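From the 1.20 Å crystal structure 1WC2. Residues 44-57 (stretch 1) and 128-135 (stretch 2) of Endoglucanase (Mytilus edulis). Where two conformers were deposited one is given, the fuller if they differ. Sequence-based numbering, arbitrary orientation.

Stretch 1 (44-57) NAGSFVAAASQMYF
Stretch 2, residues 128-135: ELHLDLEN

Antiparallel strands illustrate how a regular backbone ladder sets the positions from which side chains must do their work, and residues 49-53 of this endoglucanase, with a second strand that ends at Glu134, make a compact example. The two strands run at 152° to one another, N to C, and their axes approach to 4.6 Å. The register pairs Ala50 with Leu133, Ala51 with Asp132 and Ala52 with Leu131, at CA-CA distances of 4.6, 5.0 and 4.8 Å. All these residues lie in the extended region, from -144/155 (phi/psi) at Ala50 to -85/126 at Asp132.

Ala51 and Asp132 form the hydrogen-bonded pair at the centre. Ala51 N donates to Asp132 O and Asp132 N to Ala51 O, each at 2.9 Å, closing a small ring. Two non-hydrogen-bonded pairs flank it, and there alpha carbons approach carbonyls instead: Ala50 CA lies 3.1 Å from Asp132 O, and Leu131 CA 3.5 Å from Ala51 O. The ladder continues outward with Glu134 N donating to Val49 O (3.1 Å) and Ser53 N to His130 O (3.0 Å).

Three residues cover the most surface: Glu134, Leu129 and Ser53. Glu134 (-60/129) points its CA-CB bond toward stretch 1 and adopts chi1 t, chi2 p and chi3 45°. Its aliphatic part packs on hydrocarbon, with CB 3.8 Å from Val49 CG2, where Val49 has chi1 m. Its carboxylate reaches Ala45, ahead of the first strand, through water 1, which donates to Glu134 OE2 at 2.8 Å and to Ala45 O at 2.7 Å. One side chain thus offers methylenes to an apolar neighbour and charge to a solvent bridge.

At the other end, Ser53 (-51/145, chi1 p) replaces the next backbone acceptor with its hydroxyl: His130 N donates to Ser53 OG at 3.2 Å. The serine therefore meets the histidine backbone through both its own N and its side chain. It stands at the N-cap position of the helix that begins at Gln54, but its side chain makes no capping bond; Ser53 O accepts from Phe57 N at 2.9 Å.

Leu129 (-139/143, chi1 t, chi2 p) leaves its backbone sideways, yet its end comes nearer to stretch 1. Its CD1 lies 3.7 Å from Ser53 OG and 3.5 Å from Tyr56 CB, meeting the tyrosine ring obliquely. Tyr56, in the first turn of the helix with chi1 t and chi2 80°, directs its CA-CB bond toward the strand, so this contact extends the interface beyond the ladder.

Between these ends the alternation of the strand sorts the side chains. Ala50, Ala52, Leu131 and Leu133 share one face, both leucines in m,t rotamers; Leu131 CD2 approaches Ala52 CB to 3.9 Å, and Leu133 CD2 approaches Ala50 CB to 4.2 Å. On the reverse face Ala51 CB lies 4.1 Å from Asp132 CB. Asp132, chi1 m, accepts at OD1 from His130 NE2 (3.0 Å), with His130 at chi1 t and chi2 84°.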

# COMPACT_ATOMS: atom_id res chain seq x y z
N ASN A 44 8.70 4.28 11.28
CA ASN A 44 7.99 3.41 10.34
C ASN A 44 6.81 2.68 11.00
O ASN A 44 5.74 2.52 10.42
CB ASN A 44 8.89 2.32 9.72
CG ASN A 44 10.20 2.83 9.12
OD1 ASN A 44 10.92 3.62 9.72
ND2 ASN A 44 10.56 2.29 7.96
N ALA A 45 7.03 2.18 12.22
CA ALA A 45 6.08 1.26 12.84
C ALA A 45 4.69 1.84 13.07
O ALA A 45 3.69 1.11 13.00
CB ALA A 45 6.64 0.72 14.17
N GLY A 46 4.63 3.15 13.35
CA GLY A 46 3.39 3.82 13.68
C GLY A 46 2.85 4.67 12.54
O GLY A 46 1.83 5.32 12.70
N SER A 47 3.51 4.66 11.37
CA SER A 47 3.08 5.47 10.22
C SER A 47 2.12 4.73 9.30
O SER A 47 1.99 3.51 9.38
CB SER A 47 4.30 5.89 9.40
OG SER A 47 5.05 6.87 10.10
N PHE A 48 1.45 5.50 8.44
CA PHE A 48 0.67 4.97 7.33
C PHE A 48 1.64 4.70 6.17
O PHE A 48 1.96 5.59 5.36
CB PHE A 48 -0.46 5.93 6.93
CG PHE A 48 -1.63 5.97 7.91
CD1 PHE A 48 -2.21 7.18 8.25
CD2 PHE A 48 -2.18 4.80 8.43
CE1 PHE A 48 -3.31 7.24 9.13
CE2 PHE A 48 -3.28 4.86 9.30
CZ PHE A 48 -3.84 6.08 9.64
N VAL A 49 2.15 3.46 6.15
CA VAL A 49 3.07 2.98 5.13
C VAL A 49 2.57 1.66 4.57
O VAL A 49 1.75 0.97 5.19
CB VAL A 49 4.52 2.85 5.67
CG1 VAL A 49 5.07 4.24 6.05
CG2 VAL A 49 4.63 1.87 6.85
N ALA A 50 3.08 1.32 3.39
CA ALA A 50 2.58 0.18 2.64
C ALA A 50 3.68 -0.55 1.88
O ALA A 50 4.70 0.03 1.52
CB ALA A 50 1.52 0.63 1.65
N ALA A 51 3.43 -1.83 1.62
CA ALA A 51 4.19 -2.63 0.67
C ALA A 51 3.36 -2.74 -0.61
O ALA A 51 2.21 -3.20 -0.56
CB ALA A 51 4.49 -4.01 1.25
N ALA A 52 3.91 -2.31 -1.74
CA ALA A 52 3.20 -2.36 -3.02
C ALA A 52 3.46 -3.66 -3.77
O ALA A 52 4.60 -4.15 -3.82
CB ALA A 52 3.60 -1.18 -3.90
N SER A 53 2.42 -4.20 -4.40
CA SER A 53 2.54 -5.36 -5.26
C SER A 53 3.67 -5.14 -6.29
O SER A 53 3.89 -4.01 -6.77
CB SER A 53 1.18 -5.66 -5.92
OG SER A 53 0.60 -4.52 -6.53
N GLN A 54 4.38 -6.22 -6.62
CA GLN A 54 5.66 -6.16 -7.34
C GLN A 54 5.66 -5.26 -8.57
O GLN A 54 6.54 -4.40 -8.70
CB GLN A 54 6.11 -7.57 -7.75
CG GLN A 54 7.35 -7.59 -8.69
CD GLN A 54 8.66 -7.16 -8.01
OE1 GLN A 54 9.24 -7.93 -7.23
NE2 GLN A 54 9.12 -5.94 -8.30
N MET A 55 4.74 -5.46 -9.50
CA MET A 55 4.85 -4.71 -10.76
C MET A 55 4.59 -3.21 -10.58
O MET A 55 5.12 -2.39 -11.34
CB MET A 55 3.91 -5.28 -11.82
CG MET A 55 4.47 -6.49 -12.53
SD MET A 55 5.87 -6.03 -13.57
CE MET A 55 5.32 -5.04 -14.60
N TYR A 56 3.82 -2.83 -9.55
CA TYR A 56 3.69 -1.42 -9.19
C TYR A 56 4.92 -0.88 -8.45
O TYR A 56 5.39 0.23 -8.71
CB TYR A 56 2.41 -1.12 -8.38
CG TYR A 56 2.14 0.38 -8.38
CD1 TYR A 56 1.55 1.00 -9.48
CD2 TYR A 56 2.56 1.20 -7.33
CE1 TYR A 56 1.37 2.37 -9.54
CE2 TYR A 56 2.38 2.59 -7.38
CZ TYR A 56 1.78 3.16 -8.49
OH TYR A 56 1.60 4.53 -8.59
N PHE A 57 5.47 -1.67 -7.53
CA PHE A 57 6.71 -1.31 -6.86
C PHE A 57 7.80 -0.94 -7.89
O PHE A 57 8.49 0.09 -7.78
CB PHE A 57 7.16 -2.48 -5.96
CG PHE A 57 8.45 -2.23 -5.22
CD1 PHE A 57 8.46 -1.52 -4.03
CD2 PHE A 57 9.65 -2.70 -5.72
CE1 PHE A 57 9.67 -1.30 -3.35
CE2 PHE A 57 10.85 -2.48 -5.05
CZ PHE A 57 10.86 -1.78 -3.88
N GLU A 128 -5.97 -4.28 -10.19
CA GLU A 128 -4.71 -3.94 -10.88
C GLU A 128 -3.61 -3.48 -9.93
O GLU A 128 -2.46 -3.42 -10.36
CB GLU A 128 -4.89 -2.97 -12.08
CG GLU A 128 -5.26 -1.54 -11.74
CD GLU A 128 -5.34 -0.64 -12.98
OE1 GLU A 128 -4.79 -0.96 -14.06
OE2 GLU A 128 -5.99 0.42 -12.92
N LEU A 129 -3.94 -3.15 -8.67
CA LEU A 129 -2.98 -2.76 -7.64
C LEU A 129 -3.39 -3.42 -6.32
O LEU A 129 -4.59 -3.52 -6.02
CB LEU A 129 -2.95 -1.23 -7.47
CG LEU A 129 -2.07 -0.67 -6.35
CD1 LEU A 129 -0.59 -0.99 -6.58
CD2 LEU A 129 -2.27 0.85 -6.22
N HIS A 130 -2.39 -3.85 -5.54
CA HIS A 130 -2.61 -4.31 -4.17
C HIS A 130 -1.61 -3.64 -3.24
O HIS A 130 -0.43 -3.55 -3.57
CB HIS A 130 -2.47 -5.84 -4.06
CG HIS A 130 -2.76 -6.36 -2.70
ND1 HIS A 130 -4.05 -6.64 -2.29
CD2 HIS A 130 -1.95 -6.60 -1.64
CE1 HIS A 130 -4.01 -7.04 -1.03
NE2 HIS A 130 -2.75 -7.03 -0.61
N LEU A 131 -2.09 -3.19 -2.07
CA LEU A 131 -1.20 -2.66 -1.03
C LEU A 131 -1.37 -3.45 0.26
O LEU A 131 -2.49 -3.63 0.75
CB LEU A 131 -1.51 -1.18 -0.75
CG LEU A 131 -1.27 -0.18 -1.88
CD1 LEU A 131 -1.56 1.22 -1.37
CD2 LEU A 131 0.14 -0.23 -2.46
N ASP A 132 -0.26 -3.94 0.80
CA ASP A 132 -0.23 -4.45 2.17
C ASP A 132 -0.01 -3.23 3.06
O ASP A 132 0.91 -2.45 2.84
CB ASP A 132 0.88 -5.50 2.41
CG ASP A 132 0.56 -6.90 1.85
OD1 ASP A 132 -0.57 -7.19 1.42
OD2 ASP A 132 1.45 -7.78 1.83
N LEU A 133 -0.90 -3.04 4.04
CA LEU A 133 -0.87 -1.86 4.90
C LEU A 133 -0.30 -2.21 6.27
O LEU A 133 -0.82 -3.09 6.96
CB LEU A 133 -2.29 -1.29 5.08
CG LEU A 133 -3.11 -1.07 3.80
CD1 LEU A 133 -4.51 -0.54 4.13
CD2 LEU A 133 -2.39 -0.14 2.86
N GLU A 134 0.76 -1.53 6.68
CA GLU A 134 1.33 -1.80 8.00
C GLU A 134 0.30 -1.54 9.10
O GLU A 134 -0.30 -0.46 9.16
CB GLU A 134 2.58 -0.97 8.22
CG GLU A 134 3.22 -1.14 9.59
CD GLU A 134 3.63 -2.59 9.94
OE1 GLU A 134 4.24 -3.27 9.07
OE2 GLU A 134 3.36 -3.05 11.07
N ASN A 135 0.13 -2.52 10.00
CA ASN A 135 -0.92 -2.51 11.03
C ASN A 135 -0.47 -3.07 12.38
O ASN A 135 -1.31 -3.39 13.23
CB ASN A 135 -2.17 -3.25 10.55
CG ASN A 135 -3.38 -2.96 11.43
OD1 ASN A 135 -3.71 -1.79 11.68
ND2 ASN A 135 -4.05 -4.01 11.91
O HOH W 1 3.74 -1.58 13.42
O HOH W 2 -0.17 1.72 7.35